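Fructokinase (Vibrio cholerae serotype O1, PDB 5EYN) catalyses the ATP-dependent phosphorylation of fructose, as a sugar kinase of the PfkB (ribokinase-like) family. Local coordinates at residues F63-R74 with H89-T100. Residues are numbered along the deposited sequence; the frame is centred on the assembly and turned at random.
Sequences FFGRVGNDPFGR and HLHFDPVHRTST
Both carboxylate oxygens of Asp-70, the N-cap of helix 71-82, are gripped twice. OD2 accepts the hydroxyl of Thr-98 on its syn lone pair (OG1 to OD2 2.7 Å) and, nearly along its C-O bond, the capping N-H of Gly-73. OD1 takes the backbone N of Thr-98 at 3.0 Å on its syn side, while NH1 of Arg-97 reaches its anti lone pair at 3.3 Å in a salt bridge whose two planes stand 86° apart. Asp-70 CG sits between its N and carbonyl carbon (chi1 46°), which turns the carboxylate back over the helix start. While donating to Asp-70, Thr-98 OG1 accepts from Gly-68 N at 2.8 Å, so one hydroxyl links the backbone of Gly-68 to the helix cap.

Alongside, strands 61-68 and 86-93 pair in parallel, Val-67 N to His-91 O and Asp-93 N to Val-67 O. Leu-90 CD1 packs on Phe-63 and Val-67, and the Phe-92 ring lies beside Val-67 CG2 on the side covered by helix 71-82. On the other sheet face the extended Arg-66 brings NH1 to Asp-93 OD1 (3.0 Å), its NE pairing with Asp-129; Asp-93 OD2 closes an Asx turn with Val-95 N.

Strand 61-68, helix 71-82 and edge strand 86-93 form a beta-alpha-beta crossover. Four donors, one cationic, probably keep the buried Asp-70 ionised; as Arg-97 also bridges to Glu-178 of the second subunit, it joins the helix start to the dimer interface.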
loop_
_atom_site.group_PDB
_atom_site.type_symbol
_atom_site.label_atom_id
_atom_site.label_comp_id
_atom_site.label_asym_id
_atom_site.label_seq_id
_atom_site.Cartn_x
_atom_site.Cartn_y
_atom_site.Cartn_z
ATOM N N PHE A 63 18.834 -13.083 5.956
ATOM C CA PHE A 63 17.925 -12.669 4.898
ATOM C C PHE A 63 18.665 -11.783 3.923
ATOM O O PHE A 63 19.405 -10.898 4.341
ATOM C CB PHE A 63 16.768 -11.881 5.506
ATOM C CG PHE A 63 15.654 -11.558 4.543
ATOM C CD1 PHE A 63 14.539 -12.364 4.487
ATOM C CD2 PHE A 63 15.711 -10.450 3.718
ATOM C CE1 PHE A 63 13.508 -12.085 3.635
ATOM C CE2 PHE A 63 14.677 -10.171 2.852
ATOM C CZ PHE A 63 13.573 -10.990 2.819
ATOM N N PHE A 64 18.492 -12.031 2.626
ATOM C CA PHE A 64 18.954 -11.088 1.622
ATOM C C PHE A 64 17.834 -10.744 0.674
ATOM O O PHE A 64 17.048 -11.599 0.270
ATOM C CB PHE A 64 20.222 -11.558 0.869
ATOM C CG PHE A 64 20.038 -12.725 -0.085
ATOM C CD1 PHE A 64 19.828 -12.508 -1.447
ATOM C CD2 PHE A 64 20.172 -14.033 0.353
ATOM C CE1 PHE A 64 19.726 -13.580 -2.339
ATOM C CE2 PHE A 64 20.062 -15.105 -0.538
ATOM C CZ PHE A 64 19.845 -14.867 -1.887
ATOM N N GLY A 65 17.746 -9.466 0.342
ATOM C CA GLY A 65 16.670 -8.995 -0.501
ATOM C C GLY A 65 16.569 -7.488 -0.451
ATOM O O GLY A 65 17.432 -6.811 0.116
ATOM N N ARG A 66 15.523 -6.964 -1.079
ATOM C CA ARG A 66 15.263 -5.533 -1.089
ATOM C C ARG A 66 13.901 -5.216 -0.522
ATOM O O ARG A 66 12.907 -5.863 -0.849
ATOM C CB ARG A 66 15.289 -4.961 -2.500
ATOM C CG ARG A 66 16.633 -5.016 -3.156
ATOM C CD ARG A 66 16.670 -4.285 -4.478
ATOM N NE ARG A 66 18.018 -4.379 -5.009
ATOM C CZ ARG A 66 18.732 -3.371 -5.490
ATOM N NH1 ARG A 66 18.237 -2.139 -5.541
ATOM N NH2 ARG A 66 19.957 -3.603 -5.940
ATOM N N VAL A 67 13.874 -4.201 0.328
ATOM C CA VAL A 67 12.641 -3.513 0.676
ATOM C C VAL A 67 12.746 -2.066 0.221
ATOM O O VAL A 67 13.751 -1.663 -0.353
ATOM C CB VAL A 67 12.363 -3.564 2.186
ATOM C CG1 VAL A 67 12.007 -4.986 2.608
ATOM C CG2 VAL A 67 13.546 -3.009 2.981
ATOM N N GLY A 68 11.696 -1.290 0.441
ATOM C CA GLY A 68 11.730 0.098 0.051
ATOM C C GLY A 68 12.305 0.991 1.124
ATOM O O GLY A 68 12.305 0.639 2.302
ATOM N N ASN A 69 12.797 2.147 0.696
ATOM C CA ASN A 69 13.227 3.200 1.596
ATOM C C ASN A 69 11.997 3.959 2.054
ATOM O O ASN A 69 11.694 5.048 1.560
ATOM C CB ASN A 69 14.198 4.130 0.879
ATOM C CG ASN A 69 14.825 5.139 1.806
ATOM O OD1 ASN A 69 14.639 5.085 3.021
ATOM N ND2 ASN A 69 15.579 6.072 1.238
ATOM N N ASP A 70 11.275 3.343 2.979
ATOM C CA ASP A 70 10.017 3.870 3.474
ATOM C C ASP A 70 9.806 3.302 4.865
ATOM O O ASP A 70 10.551 2.412 5.298
ATOM C CB ASP A 70 8.853 3.515 2.531
ATOM C CG ASP A 70 8.863 2.066 2.100
ATOM O OD1 ASP A 70 8.904 1.813 0.876
ATOM O OD2 ASP A 70 8.819 1.178 2.970
ATOM N N PRO A 71 8.811 3.827 5.588
ATOM C CA PRO A 71 8.641 3.371 6.970
ATOM C C PRO A 71 8.399 1.871 7.059
ATOM O O PRO A 71 8.859 1.245 7.997
ATOM C CB PRO A 71 7.424 4.178 7.448
ATOM C CG PRO A 71 7.510 5.442 6.678
ATOM C CD PRO A 71 7.982 5.014 5.299
ATOM N N PHE A 72 7.704 1.289 6.090
ATOM C CA PHE A 72 7.422 -0.135 6.151
ATOM C C PHE A 72 8.707 -0.954 5.968
ATOM O O PHE A 72 8.915 -1.977 6.642
ATOM C CB PHE A 72 6.374 -0.541 5.122
ATOM C CG PHE A 72 4.965 -0.168 5.502
ATOM C CD1 PHE A 72 4.675 0.510 6.683
ATOM C CD2 PHE A 72 3.924 -0.522 4.676
ATOM C CE1 PHE A 72 3.371 0.829 7.005
ATOM C CE2 PHE A 72 2.624 -0.200 4.993
ATOM C CZ PHE A 72 2.347 0.481 6.155
ATOM N N GLY A 73 9.587 -0.495 5.086
ATOM C CA GLY A 73 10.841 -1.186 4.880
ATOM C C GLY A 73 11.714 -1.112 6.110
ATOM O O GLY A 73 12.358 -2.096 6.486
ATOM N N ARG A 74 11.730 0.055 6.747
ATOM C CA ARG A 74 12.513 0.223 7.961
ATOM C C ARG A 74 11.909 -0.607 9.088
ATOM O O ARG A 74 12.635 -1.140 9.921
ATOM C CB ARG A 74 12.610 1.692 8.347
ATOM C CG ARG A 74 13.511 2.465 7.410
ATOM C CD ARG A 74 13.758 3.875 7.896
ATOM N NE ARG A 74 12.625 4.745 7.609
ATOM C CZ ARG A 74 12.409 5.338 6.435
ATOM N NH1 ARG A 74 13.250 5.157 5.421
ATOM N NH2 ARG A 74 11.347 6.111 6.269
ATOM N N HIS A 89 22.339 -8.084 4.577
ATOM C CA HIS A 89 22.101 -8.091 3.135
ATOM C C HIS A 89 20.657 -7.752 2.758
ATOM O O HIS A 89 20.206 -8.045 1.653
ATOM C CB HIS A 89 22.497 -9.438 2.549
ATOM C CG HIS A 89 23.937 -9.769 2.767
ATOM N ND1 HIS A 89 24.950 -9.180 2.043
ATOM C CD2 HIS A 89 24.538 -10.597 3.652
ATOM C CE1 HIS A 89 26.112 -9.641 2.465
ATOM N NE2 HIS A 89 25.889 -10.499 3.445
ATOM N N LEU A 90 19.940 -7.131 3.681
ATOM C CA LEU A 90 18.669 -6.517 3.356
ATOM C C LEU A 90 18.940 -5.086 2.939
ATOM O O LEU A 90 19.435 -4.278 3.719
ATOM C CB LEU A 90 17.741 -6.535 4.556
ATOM C CG LEU A 90 16.405 -5.836 4.348
ATOM C CD1 LEU A 90 15.610 -6.544 3.261
ATOM C CD2 LEU A 90 15.638 -5.786 5.660
ATOM N N HIS A 91 18.644 -4.781 1.690
ATOM C CA HIS A 91 18.947 -3.475 1.141
ATOM C C HIS A 91 17.692 -2.693 0.898
ATOM O O HIS A 91 16.621 -3.257 0.708
ATOM C CB HIS A 91 19.654 -3.622 -0.197
ATOM C CG HIS A 91 20.877 -4.471 -0.138
ATOM N ND1 HIS A 91 22.033 -4.067 0.494
ATOM C CD2 HIS A 91 21.123 -5.710 -0.618
ATOM C CE1 HIS A 91 22.943 -5.019 0.393
ATOM N NE2 HIS A 91 22.417 -6.025 -0.283
ATOM N N PHE A 92 17.851 -1.381 0.848
ATOM C CA PHE A 92 16.759 -0.504 0.496
ATOM C C PHE A 92 16.888 -0.135 -0.965
ATOM O O PHE A 92 17.910 0.415 -1.389
ATOM C CB PHE A 92 16.787 0.720 1.408
ATOM C CG PHE A 92 16.617 0.365 2.851
ATOM C CD1 PHE A 92 15.356 0.337 3.417
ATOM C CD2 PHE A 92 17.703 -0.004 3.622
ATOM C CE1 PHE A 92 15.182 -0.015 4.734
ATOM C CE2 PHE A 92 17.537 -0.358 4.954
ATOM C CZ PHE A 92 16.274 -0.366 5.507
ATOM N N ASP A 93 15.878 -0.487 -1.750
ATOM C CA ASP A 93 15.832 -0.047 -3.138
ATOM C C ASP A 93 15.649 1.461 -3.172
ATOM O O ASP A 93 14.894 2.017 -2.364
ATOM C CB ASP A 93 14.678 -0.709 -3.884
ATOM C CG ASP A 93 14.738 -0.458 -5.371
ATOM O OD1 ASP A 93 15.456 -1.207 -6.060
ATOM O OD2 ASP A 93 14.084 0.490 -5.852
ATOM N N PRO A 94 16.333 2.130 -4.107
ATOM C CA PRO A 94 16.251 3.594 -4.146
ATOM C C PRO A 94 14.897 4.152 -4.596
ATOM O O PRO A 94 14.587 5.297 -4.282
ATOM C CB PRO A 94 17.354 3.979 -5.144
ATOM C CG PRO A 94 17.611 2.753 -5.939
ATOM C CD PRO A 94 17.351 1.603 -5.037
ATOM N N VAL A 95 14.101 3.356 -5.296
ATOM C CA VAL A 95 12.921 3.880 -5.978
ATOM C C VAL A 95 11.614 3.211 -5.551
ATOM O O VAL A 95 10.598 3.868 -5.363
ATOM C CB VAL A 95 13.095 3.729 -7.516
ATOM C CG1 VAL A 95 11.773 3.963 -8.251
ATOM C CG2 VAL A 95 14.183 4.668 -8.024
ATOM N N HIS A 96 11.635 1.900 -5.409
ATOM C CA HIS A 96 10.407 1.141 -5.256
ATOM C C HIS A 96 10.018 0.935 -3.798
ATOM O O HIS A 96 10.858 0.903 -2.920
ATOM C CB HIS A 96 10.560 -0.184 -5.994
ATOM C CG HIS A 96 10.865 -0.002 -7.441
ATOM N ND1 HIS A 96 9.890 0.320 -8.358
ATOM C CD2 HIS A 96 12.032 -0.054 -8.127
ATOM C CE1 HIS A 96 10.444 0.454 -9.550
ATOM N NE2 HIS A 96 11.740 0.221 -9.439
ATOM N N ARG A 97 8.724 0.783 -3.568
ATOM C CA ARG A 97 8.151 0.707 -2.247
ATOM C C ARG A 97 8.083 -0.719 -1.713
ATOM O O ARG A 97 8.009 -1.692 -2.455
ATOM C CB ARG A 97 6.748 1.309 -2.299
ATOM C CG ARG A 97 6.766 2.828 -2.433
ATOM C CD ARG A 97 6.855 3.432 -1.060
ATOM N NE ARG A 97 7.173 4.840 -1.088
ATOM C CZ ARG A 97 8.392 5.337 -0.975
ATOM N NH1 ARG A 97 9.440 4.535 -0.839
ATOM N NH2 ARG A 97 8.566 6.651 -1.008
ATOM N N THR A 98 8.107 -0.821 -0.393
ATOM C CA THR A 98 7.910 -2.080 0.308
ATOM C C THR A 98 6.538 -2.672 0.063
ATOM O O THR A 98 5.516 -1.975 0.067
ATOM C CB THR A 98 8.096 -1.870 1.805
ATOM O OG1 THR A 98 9.379 -1.296 2.029
ATOM C CG2 THR A 98 7.968 -3.173 2.582
ATOM N N SER A 99 6.523 -3.975 -0.166
ATOM C CA SER A 99 5.278 -4.686 -0.359
ATOM C C SER A 99 4.326 -4.462 0.821
ATOM O O SER A 99 4.716 -4.559 1.985
ATOM C CB SER A 99 5.550 -6.171 -0.518
ATOM O OG SER A 99 4.341 -6.864 -0.751
ATOM N N THR A 100 3.076 -4.189 0.481
ATOM C CA THR A 100 2.005 -3.911 1.422
ATOM C C THR A 100 0.821 -4.756 1.028
ATOM O O THR A 100 0.314 -4.639 -0.080
ATOM C CB THR A 100 1.629 -2.433 1.376
ATOM O OG1 THR A 100 2.782 -1.653 1.662
ATOM C CG2 THR A 100 0.560 -2.104 2.396
HETATM O O HOH W 1 21.880 -10.785 5.560
HETATM O O HOH W 2 12.456 2.917 -2.154
#